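Local coordinates for protein anti-sigma-I factor RsgI3 (Clostridium thermocellum, PDB 6QE7) that probably senses pectin-type polysaccharides outside the cell through its tandem PA14 domains and, in response, releases the sigma factor SigI3 that it holds inactive, at residues A[26-31]-A[120-125]; A[65-70]-A[90-95]; A[83-88]-A[110-115]. All coordinates share one frame; numbering follows the deposited sequence.

Interaction 1 of 3, residues A[26-31]-A[120-125]; sequences PCIDFD and AKLMWS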
loop_
_atom_site.group_PDB
_atom_site.type_symbol
_atom_site.label_atom_id
_atom_site.label_comp_id
_atom_site.label_asym_id
_atom_site.label_seq_id
_atom_site.Cartn_x
_atom_site.Cartn_y
_atom_site.Cartn_z
ATOM N N PRO A 26 -10.394 -0.980 22.352
ATOM C CA PRO A 26 -11.501 -0.420 23.134
ATOM C C PRO A 26 -11.587 1.096 23.037
ATOM O O PRO A 26 -12.695 1.679 23.052
ATOM C CB PRO A 26 -11.196 -0.817 24.603
ATOM C CG PRO A 26 -9.884 -1.587 24.614
ATOM C CD PRO A 26 -9.362 -1.633 23.174
ATOM N N CYS A 27 -10.428 1.728 22.956
ATOM C CA CYS A 27 -10.345 3.171 22.706
ATOM C C CYS A 27 -9.023 3.452 21.978
ATOM O O CYS A 27 -8.221 2.510 21.766
ATOM C CB CYS A 27 -10.503 3.911 24.018
ATOM S SG CYS A 27 -9.054 3.771 25.085
ATOM N N ILE A 28 -8.918 4.660 21.446
ATOM C CA ILE A 28 -7.755 5.171 20.673
ATOM C C ILE A 28 -7.007 6.065 21.621
ATOM O O ILE A 28 -7.352 7.217 21.731
ATOM C CB ILE A 28 -8.098 5.835 19.311
ATOM C CG1 ILE A 28 -8.913 4.885 18.424
ATOM C CG2 ILE A 28 -6.811 6.301 18.630
ATOM C CD1 ILE A 28 -9.463 5.514 17.158
ATOM N N ASP A 29 -6.052 5.436 22.292
ATOM C CA ASP A 29 -5.224 6.034 23.350
ATOM C C ASP A 29 -3.872 5.295 23.384
ATOM O O ASP A 29 -3.638 4.520 24.335
ATOM C CB ASP A 29 -5.899 5.929 24.710
ATOM C CG ASP A 29 -5.167 6.768 25.757
ATOM O OD1 ASP A 29 -4.405 7.662 25.360
ATOM O OD2 ASP A 29 -5.353 6.531 26.967
ATOM N N PHE A 30 -3.047 5.511 22.367
ATOM C CA PHE A 30 -1.834 4.728 22.133
ATOM C C PHE A 30 -0.634 5.632 22.220
ATOM O O PHE A 30 -0.573 6.625 21.542
ATOM C CB PHE A 30 -1.940 4.018 20.781
ATOM C CG PHE A 30 -2.927 2.899 20.747
ATOM C CD1 PHE A 30 -2.652 1.700 21.378
ATOM C CD2 PHE A 30 -4.118 3.020 20.073
ATOM C CE1 PHE A 30 -3.565 0.655 21.364
ATOM C CE2 PHE A 30 -5.034 1.971 20.051
ATOM C CZ PHE A 30 -4.725 0.768 20.632
ATOM N N ASP A 31 0.368 5.203 22.952
ATOM C CA ASP A 31 1.697 5.804 22.813
ATOM C C ASP A 31 2.681 4.677 22.633
ATOM O O ASP A 31 2.889 3.991 23.554
ATOM C CB ASP A 31 2.060 6.720 23.978
ATOM C CG ASP A 31 3.446 7.337 23.814
ATOM O OD1 ASP A 31 4.167 7.016 22.826
ATOM O OD2 ASP A 31 3.842 8.096 24.712
ATOM N N ALA A 120 -1.154 7.779 18.889
ATOM C CA ALA A 120 -2.483 8.112 18.342
ATOM C C ALA A 120 -3.499 8.097 19.483
ATOM O O ALA A 120 -3.676 7.041 20.173
ATOM C CB ALA A 120 -2.872 7.168 17.232
ATOM N N LYS A 121 -4.200 9.199 19.590
ATOM C CA LYS A 121 -5.238 9.445 20.623
ATOM C C LYS A 121 -6.383 10.220 20.019
ATOM O O LYS A 121 -6.093 11.231 19.271
ATOM C CB LYS A 121 -4.682 10.323 21.738
ATOM C CG LYS A 121 -3.509 9.680 22.447
ATOM C CD LYS A 121 -2.799 10.524 23.453
ATOM C CE LYS A 121 -1.548 9.783 23.862
ATOM N NZ LYS A 121 -1.160 10.120 25.237
ATOM N N LEU A 122 -7.593 9.770 20.338
ATOM C CA LEU A 122 -8.854 10.404 19.894
ATOM C C LEU A 122 -9.644 10.848 21.130
ATOM O O LEU A 122 -10.018 9.981 21.904
ATOM C CB LEU A 122 -9.658 9.397 19.071
ATOM C CG LEU A 122 -11.035 9.866 18.623
ATOM C CD1 LEU A 122 -10.917 11.051 17.708
ATOM C CD2 LEU A 122 -11.801 8.760 17.925
ATOM N N MET A 123 -9.961 12.131 21.227
ATOM C CA MET A 123 -10.685 12.724 22.364
ATOM C C MET A 123 -11.930 13.450 21.863
ATOM O O MET A 123 -12.132 13.571 20.651
ATOM C CB MET A 123 -9.743 13.682 23.089
ATOM C CG MET A 123 -8.506 12.992 23.528
ATOM S SD MET A 123 -7.479 13.981 24.509
ATOM C CE MET A 123 -6.789 15.177 23.383
ATOM N N TRP A 124 -12.822 13.814 22.770
ATOM C CA TRP A 124 -14.009 14.626 22.461
ATOM C C TRP A 124 -14.352 15.479 23.688
ATOM O O TRP A 124 -13.942 15.138 24.757
ATOM C CB TRP A 124 -15.218 13.810 22.020
ATOM C CG TRP A 124 -15.860 12.944 23.041
ATOM C CD1 TRP A 124 -15.425 12.692 24.312
ATOM C CD2 TRP A 124 -16.955 12.063 22.798
ATOM N NE1 TRP A 124 -16.185 11.709 24.868
ATOM C CE2 TRP A 124 -17.164 11.344 23.985
ATOM C CE3 TRP A 124 -17.830 11.878 21.741
ATOM C CZ2 TRP A 124 -18.207 10.450 24.133
ATOM C CZ3 TRP A 124 -18.866 10.983 21.884
ATOM C CH2 TRP A 124 -19.037 10.263 23.068
ATOM N N SER A 125 -15.103 16.535 23.466
ATOM C CA SER A 125 -15.562 17.526 24.453
ATOM C C SER A 125 -16.874 18.098 23.926
ATOM O O SER A 125 -17.168 17.917 22.692
ATOM C CB SER A 125 -14.504 18.568 24.720
ATOM O OG SER A 125 -14.436 19.515 23.675
HETATM O O HOH W 1 -10.790 6.918 21.857
#
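Three backbone hydrogen bonds join 26-31 to 120-125. Phe-30 and Ala-120 form an antiparallel hydrogen-bonded pair: Phe-30 N gives its proton to Ala-120 O at 2.7 Å, from above the carbonyl plane, and Ala-120 N returns one to Phe-30 O along an in-plane lone pair. The third bond, from Leu-122 N to Ile-28 O, is 2.9 Å long and nearly straight (164°), and the same carbonyl takes a CA-H...O contact from Lys-121 CA. A water extends the ladder where the strands part, accepting from Ile-28 N and probably donating to Leu-122 O. Side chains then sort by face. The backbone sets Ile-28 CB 3.9 Å from Leu-122 CB, and the two side chains cross obliquely; with CG1 anti to the carbonyl carbon (chi1 -55°), Ile-28 CG2 touches Ala-120 O and CD1 reaches toward Leu-122 CD2. On the other face, the extended chain of Lys-121 crosses Asp-29 obliquely, its CG 3.7 Å from Asp-29 OD1. Asp-29 OD1 and Lys-121 NZ stay 4.1 Å apart, so their attraction is probably no more than a loose electrostatic one. Farther out, Trp-50 of strand 46-51 packs against Ile-28, Phe-30 and Ala-120, and Met-109 of strand 105-113 touches Ile-28 and Leu-122. The short strand 29-31 thus borders strand 119-125 in one antiparallel sheet, whose inner side chains meet the second sheet in the beta-sandwich of the first PA14 domain.

Interaction 2 of 3, residues A[65-70]-A[90-95]; sequences YTVTDD and ATEHSE. With CA (calcium ion), chain D.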
loop_
_atom_site.group_PDB
_atom_site.type_symbol
_atom_site.label_atom_id
_atom_site.label_comp_id
_atom_site.label_asym_id
_atom_site.label_seq_id
_atom_site.Cartn_x
_atom_site.Cartn_y
_atom_site.Cartn_z
ATOM N N TYR A 65 -10.971 15.745 18.915
ATOM C CA TYR A 65 -9.515 16.024 18.926
ATOM C C TYR A 65 -8.762 14.720 18.627
ATOM O O TYR A 65 -9.126 13.657 19.148
ATOM C CB TYR A 65 -8.991 16.511 20.273
ATOM C CG TYR A 65 -9.862 17.478 21.036
ATOM C CD1 TYR A 65 -11.081 17.093 21.599
ATOM C CD2 TYR A 65 -9.449 18.791 21.196
ATOM C CE1 TYR A 65 -11.836 18.002 22.338
ATOM C CE2 TYR A 65 -10.206 19.706 21.913
ATOM C CZ TYR A 65 -11.404 19.310 22.481
ATOM O OH TYR A 65 -12.139 20.270 23.145
ATOM N N THR A 66 -7.689 14.864 17.853
ATOM C CA THR A 66 -6.686 13.826 17.560
ATOM C C THR A 66 -5.370 14.382 18.074
ATOM O O THR A 66 -5.117 15.555 17.931
ATOM C CB THR A 66 -6.657 13.478 16.070
ATOM O OG1 THR A 66 -6.245 14.628 15.317
ATOM C CG2 THR A 66 -7.988 12.994 15.547
ATOM N N VAL A 67 -4.609 13.557 18.766
ATOM C CA VAL A 67 -3.197 13.895 19.045
ATOM C C VAL A 67 -2.409 12.725 18.459
ATOM O O VAL A 67 -2.575 11.607 18.968
ATOM C CB VAL A 67 -2.931 14.062 20.564
ATOM C CG1 VAL A 67 -1.521 14.547 20.807
ATOM C CG2 VAL A 67 -3.913 15.022 21.188
ATOM N N THR A 68 -1.595 12.989 17.446
ATOM C CA THR A 68 -0.954 11.958 16.608
ATOM C C THR A 68 0.464 12.371 16.307
ATOM O O THR A 68 0.739 13.565 16.060
ATOM C CB THR A 68 -1.670 11.686 15.291
ATOM O OG1 THR A 68 -1.957 12.846 14.469
ATOM C CG2 THR A 68 -2.977 10.979 15.530
ATOM N N ASP A 69 1.269 11.331 16.171
ATOM C CA ASP A 69 2.543 11.365 15.445
ATOM C C ASP A 69 2.596 10.049 14.679
ATOM O O ASP A 69 2.663 9.025 15.371
ATOM C CB ASP A 69 3.686 11.574 16.440
ATOM C CG ASP A 69 5.041 11.430 15.783
ATOM O OD1 ASP A 69 5.103 10.872 14.625
ATOM O OD2 ASP A 69 5.997 11.899 16.390
ATOM N N ASP A 70 2.500 10.046 13.299
ATOM C CA ASP A 70 2.472 11.250 12.475
ATOM C C ASP A 70 1.058 11.694 12.133
ATOM O O ASP A 70 0.406 12.315 12.968
ATOM C CB ASP A 70 3.306 11.082 11.217
ATOM C CG ASP A 70 4.772 10.918 11.596
ATOM O OD1 ASP A 70 5.133 9.775 12.081
ATOM O OD2 ASP A 70 5.550 11.860 11.357
ATOM N N ALA A 90 3.984 14.820 17.899
ATOM C CA ALA A 90 2.653 14.727 18.548
ATOM C C ALA A 90 2.001 16.101 18.562
ATOM O O ALA A 90 2.597 17.058 19.073
ATOM C CB ALA A 90 2.742 14.225 19.961
ATOM N N THR A 91 0.841 16.213 17.952
ATOM C CA THR A 91 0.240 17.520 17.683
ATOM C C THR A 91 -1.237 17.267 17.818
ATOM O O THR A 91 -1.698 16.284 17.253
ATOM C CB THR A 91 0.576 18.091 16.294
ATOM O OG1 THR A 91 2.000 18.234 16.159
ATOM C CG2 THR A 91 -0.152 19.399 16.054
ATOM N N GLU A 92 -1.939 18.153 18.517
ATOM C CA GLU A 92 -3.394 18.103 18.608
ATOM C C GLU A 92 -3.947 18.860 17.394
ATOM O O GLU A 92 -3.388 19.884 17.114
ATOM C CB GLU A 92 -3.839 18.861 19.857
ATOM C CG GLU A 92 -5.332 18.806 20.088
ATOM C CD GLU A 92 -5.669 19.008 21.567
ATOM O OE1 GLU A 92 -5.442 20.087 22.029
ATOM O OE2 GLU A 92 -6.020 18.047 22.250
ATOM N N HIS A 93 -5.078 18.410 16.851
ATOM C CA HIS A 93 -5.896 19.060 15.797
ATOM C C HIS A 93 -7.311 18.756 16.217
ATOM O O HIS A 93 -7.506 17.757 16.951
ATOM C CB HIS A 93 -5.654 18.471 14.379
ATOM C CG HIS A 93 -4.236 18.582 13.919
ATOM N ND1 HIS A 93 -3.610 19.812 13.725
ATOM C CD2 HIS A 93 -3.298 17.639 13.630
ATOM C CE1 HIS A 93 -2.355 19.616 13.349
ATOM N NE2 HIS A 93 -2.153 18.280 13.244
ATOM N N SER A 94 -8.255 19.588 15.833
ATOM C CA SER A 94 -9.628 19.408 16.323
ATOM C C SER A 94 -10.603 20.044 15.342
ATOM O O SER A 94 -10.154 20.953 14.657
ATOM C CB SER A 94 -9.745 20.058 17.680
ATOM O OG SER A 94 -9.417 21.466 17.617
ATOM N N GLU A 95 -11.887 19.664 15.409
ATOM C CA GLU A 95 -12.987 20.295 14.665
ATOM C C GLU A 95 -14.283 19.993 15.375
ATOM O O GLU A 95 -14.312 19.094 16.224
ATOM C CB GLU A 95 -13.092 19.800 13.204
ATOM C CG GLU A 95 -12.668 20.891 12.192
ATOM C CD GLU A 95 -13.387 22.263 12.179
ATOM O OE1 GLU A 95 -14.587 22.367 12.698
ATOM O OE2 GLU A 95 -12.770 23.258 11.646
HETATM CA CA CA D . 6.781 9.531 13.834
HETATM O O HOH W 2 -3.487 14.826 15.370
HETATM O O HOH W 3 5.718 12.614 18.989
HETATM O O HOH W 4 8.029 11.830 14.659
HETATM O O HOH W 5 8.090 11.410 12.319
#
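The Tyr-65 ring is met obliquely from the partner strand, its CD2 lying 3.7 Å from both Ser-94 CB and Glu-92 OE2. Glu-92 reaches there with CG anti to its backbone N (chi1 -177°), its chain running beside the tyrosine and its carboxylate turned 46° from the ring. The same OE2 lies near Val-67 CG2 and is salt-bridged to Lys-131, while Tyr-65 OH bonds to Ser-125. Tyr-65, Val-67, Glu-92 and Ser-94 share one face of an antiparallel pairing between strands 60-69 and 91-99, part of the smaller sheet of the PA14 beta-sandwich. Thr-66 and His-93 exchange two backbone bonds nearly along their C=O axes; the 3.0 Å one runs from Thr-66 N to His-93 O. Toward Asp-69 the ladder loosens: the bond from Thr-68 N to Thr-91 O is weak at 3.3 Å. There a water bridges Thr-66 OG1, Thr-68 OG1 and Thr-91 O, and Thr-68 OG1 donates to Asp-70 O. Joined by a cis peptide, Asp-69 (OD1 at 2.3 Å) and Asp-70 (OD1 at 2.4 Å) grip the calcium ion, whose charge probably offsets the repulsion between the carboxylates. Another water accepts from Ala-90 N and donates to Asp-69 OD2, tying the start of 90-95 to this ligand.

Interaction 3 of 3, residues A[83-88]-A[110-115]; sequences DKWKSQ and EYYQHV. With CA (calcium ion), chain D.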
loop_
_atom_site.group_PDB
_atom_site.type_symbol
_atom_site.label_atom_id
_atom_site.label_comp_id
_atom_site.label_asym_id
_atom_site.label_seq_id
_atom_site.Cartn_x
_atom_site.Cartn_y
_atom_site.Cartn_z
ATOM N N ASP A 83 -7.932 16.735 8.575
ATOM C CA ASP A 83 -7.141 16.333 7.391
ATOM C C ASP A 83 -5.742 16.861 7.636
ATOM O O ASP A 83 -5.446 17.950 7.222
ATOM C CB ASP A 83 -7.723 16.843 6.077
ATOM C CG ASP A 83 -7.093 16.180 4.858
ATOM O OD1 ASP A 83 -6.161 15.423 5.025
ATOM O OD2 ASP A 83 -7.545 16.432 3.757
ATOM N N LYS A 84 -4.904 16.058 8.272
ATOM C CA LYS A 84 -3.525 16.475 8.590
ATOM C C LYS A 84 -2.587 15.317 8.291
ATOM O O LYS A 84 -1.961 14.783 9.260
ATOM C CB LYS A 84 -3.451 16.894 10.047
ATOM C CG LYS A 84 -4.196 18.169 10.354
ATOM C CD LYS A 84 -3.736 19.349 9.568
ATOM C CE LYS A 84 -4.586 20.536 9.976
ATOM N NZ LYS A 84 -3.881 21.774 9.659
ATOM N N TRP A 85 -2.609 14.868 7.047
ATOM C CA TRP A 85 -1.842 13.672 6.647
ATOM C C TRP A 85 -0.408 14.063 6.328
ATOM O O TRP A 85 -0.113 14.409 5.190
ATOM C CB TRP A 85 -2.492 13.071 5.410
ATOM C CG TRP A 85 -2.103 11.640 5.227
ATOM C CD1 TRP A 85 -1.402 11.113 4.189
ATOM C CD2 TRP A 85 -2.519 10.524 6.027
ATOM N NE1 TRP A 85 -1.289 9.751 4.342
ATOM C CE2 TRP A 85 -2.038 9.343 5.389
ATOM C CE3 TRP A 85 -3.179 10.390 7.234
ATOM C CZ2 TRP A 85 -2.090 8.098 5.979
ATOM C CZ3 TRP A 85 -3.287 9.132 7.810
ATOM C CH2 TRP A 85 -2.768 7.991 7.169
ATOM N N LYS A 86 0.448 14.108 7.337
ATOM C CA LYS A 86 1.804 14.691 7.229
ATOM C C LYS A 86 2.633 14.185 8.397
ATOM O O LYS A 86 2.058 13.659 9.383
ATOM C CB LYS A 86 1.797 16.224 7.230
ATOM C CG LYS A 86 1.348 16.841 8.549
ATOM C CD LYS A 86 1.131 18.309 8.486
ATOM C CE LYS A 86 0.831 18.920 9.841
ATOM N NZ LYS A 86 0.843 20.391 9.695
ATOM N N SER A 87 3.921 14.400 8.227
ATOM C CA SER A 87 4.999 14.209 9.191
ATOM C C SER A 87 4.782 15.267 10.282
ATOM O O SER A 87 4.693 16.496 9.989
ATOM C CB SER A 87 6.319 14.308 8.485
ATOM O OG SER A 87 7.374 14.214 9.387
ATOM N N GLN A 88 4.600 14.809 11.514
ATOM C CA GLN A 88 4.469 15.734 12.642
ATOM C C GLN A 88 4.799 14.992 13.931
ATOM O O GLN A 88 4.292 13.918 14.130
ATOM C CB GLN A 88 3.054 16.318 12.762
ATOM C CG GLN A 88 1.948 15.275 12.724
ATOM C CD GLN A 88 0.579 15.887 12.921
ATOM O OE1 GLN A 88 0.265 16.953 12.427
ATOM N NE2 GLN A 88 -0.277 15.210 13.681
ATOM N N GLU A 110 -7.940 7.451 10.281
ATOM C CA GLU A 110 -6.749 6.924 9.568
ATOM C C GLU A 110 -5.558 7.600 10.189
ATOM O O GLU A 110 -5.653 8.777 10.538
ATOM C CB GLU A 110 -6.865 7.169 8.054
ATOM C CG GLU A 110 -7.912 6.251 7.458
ATOM C CD GLU A 110 -8.134 6.385 5.953
ATOM O OE1 GLU A 110 -7.575 7.266 5.370
ATOM O OE2 GLU A 110 -8.791 5.533 5.407
ATOM N N TYR A 111 -4.509 6.817 10.401
ATOM C CA TYR A 111 -3.319 7.239 11.139
ATOM C C TYR A 111 -2.119 6.685 10.400
ATOM O O TYR A 111 -2.237 5.527 9.927
ATOM C CB TYR A 111 -3.429 6.676 12.575
ATOM C CG TYR A 111 -2.080 6.625 13.228
ATOM C CD1 TYR A 111 -1.506 7.764 13.750
ATOM C CD2 TYR A 111 -1.322 5.479 13.169
ATOM C CE1 TYR A 111 -0.224 7.775 14.248
ATOM C CE2 TYR A 111 -0.043 5.466 13.672
ATOM C CZ TYR A 111 0.507 6.610 14.195
ATOM O OH TYR A 111 1.756 6.563 14.696
ATOM N N TYR A 112 -0.961 7.355 10.444
ATOM C CA TYR A 112 0.274 6.661 10.055
ATOM C C TYR A 112 1.431 7.240 10.870
ATOM O O TYR A 112 1.371 8.331 11.438
ATOM C CB TYR A 112 0.522 6.797 8.556
ATOM C CG TYR A 112 1.153 8.107 8.154
ATOM C CD1 TYR A 112 0.400 9.243 7.928
ATOM C CD2 TYR A 112 2.524 8.207 7.948
ATOM C CE1 TYR A 112 0.986 10.450 7.533
ATOM C CE2 TYR A 112 3.123 9.385 7.505
ATOM C CZ TYR A 112 2.355 10.521 7.281
ATOM O OH TYR A 112 2.976 11.686 6.957
ATOM N N GLN A 113 2.408 6.386 11.017
ATOM C CA GLN A 113 3.776 6.612 11.518
ATOM C C GLN A 113 4.761 6.578 10.351
ATOM O O GLN A 113 4.737 5.611 9.493
ATOM C CB GLN A 113 4.103 5.515 12.550
ATOM C CG GLN A 113 5.603 5.201 12.629
ATOM C CD GLN A 113 6.437 6.217 13.346
ATOM O OE1 GLN A 113 6.205 7.421 13.276
ATOM N NE2 GLN A 113 7.365 5.717 14.174
ATOM N N HIS A 114 5.622 7.578 10.340
ATOM C CA HIS A 114 6.774 7.618 9.420
ATOM C C HIS A 114 7.985 7.047 10.166
ATOM O O HIS A 114 8.247 5.853 9.992
ATOM C CB HIS A 114 6.978 9.012 8.787
ATOM C CG HIS A 114 8.077 9.022 7.771
ATOM N ND1 HIS A 114 8.986 10.033 7.716
ATOM C CD2 HIS A 114 8.485 8.083 6.857
ATOM C CE1 HIS A 114 9.912 9.759 6.797
ATOM N NE2 HIS A 114 9.617 8.551 6.245
ATOM N N VAL A 115 8.646 7.860 10.992
ATOM C CA VAL A 115 9.871 7.467 11.731
ATOM C C VAL A 115 9.862 8.011 13.164
ATOM O O VAL A 115 8.912 8.678 13.599
ATOM C CB VAL A 115 11.119 7.934 10.958
ATOM C CG1 VAL A 115 11.270 7.249 9.572
ATOM C CG2 VAL A 115 11.196 9.442 10.841
HETATM CA CA CA D . 6.781 9.531 13.834
HETATM O O HOH W 6 9.138 12.395 9.067
HETATM O O HOH W 5 8.090 11.410 12.319
HETATM O O HOH W 4 8.029 11.830 14.659
#
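Trp-85 and Tyr-112 meet edge to face, the tyrosine edge directed at the indole, with ring planes at 53° and the centroid of the six-membered indole ring 4.5 Å from that of the phenol. Between the rings, Tyr-112 CD1 comes closest, 3.4 Å from Trp-85 CZ2, and sits over the indole face, offset toward its rim. Different first torsions bring the rings together. Trp-85 holds CG anti to its backbone N (chi1 -160°), whereas Tyr-112 takes the crowded position between backbone N and carbonyl carbon (chi1 81°). The far rim of the indole reaches the backbone of 110-115: Trp-85 CZ3 lies 3.6 Å from Glu-110 C, which is at the ring edge, and CH2 3.5 Å from Tyr-111 C. At the other end of the phenol, Tyr-112 OH abuts the peptide between Lys-86 and Ser-87, 3.1 Å from Ser-87 N, but at an angle too poor for a hydrogen bond. A water joins the segments beyond it, bound to Ser-87 OG at 2.6 Å and to His-114 ND1. Gln-113 OE1 and the carbonyl oxygen of Val-115 bind calcium, with Asp-69, Asp-70 and Ala-117 completing the protein ligands. Trp-85 is the centre of an inverse gamma turn, and the loop after strand 79-84 lies against the last residues of strand 105-113, which is paired with strands 72-76 and 46-51.

Overall arrangement
All three contacts lie in the first PA14 domain, and two share a calcium ion. Interactions 2 and 3, with centres about 10 Å apart, supply four of its five protein ligands and share two coordinating waters. They also bond directly: Asp-70 N lies 2.8 Å from Tyr-112 O, and Asp-69 O is 2.7 Å from Tyr-111 OH, so the end of strand 60-69 and the residue after it are fastened to 110-115. Interaction 1 continues the sheet of interaction 2, since strand 119-125 neighbours strand 60-69 and Met-123 N meets Tyr-65 O at 2.7 Å. It reaches interaction 3 by packing, Ala-120 CB against Tyr-111 CD1, with Ala-120's side chain about 11 Å from the same calcium.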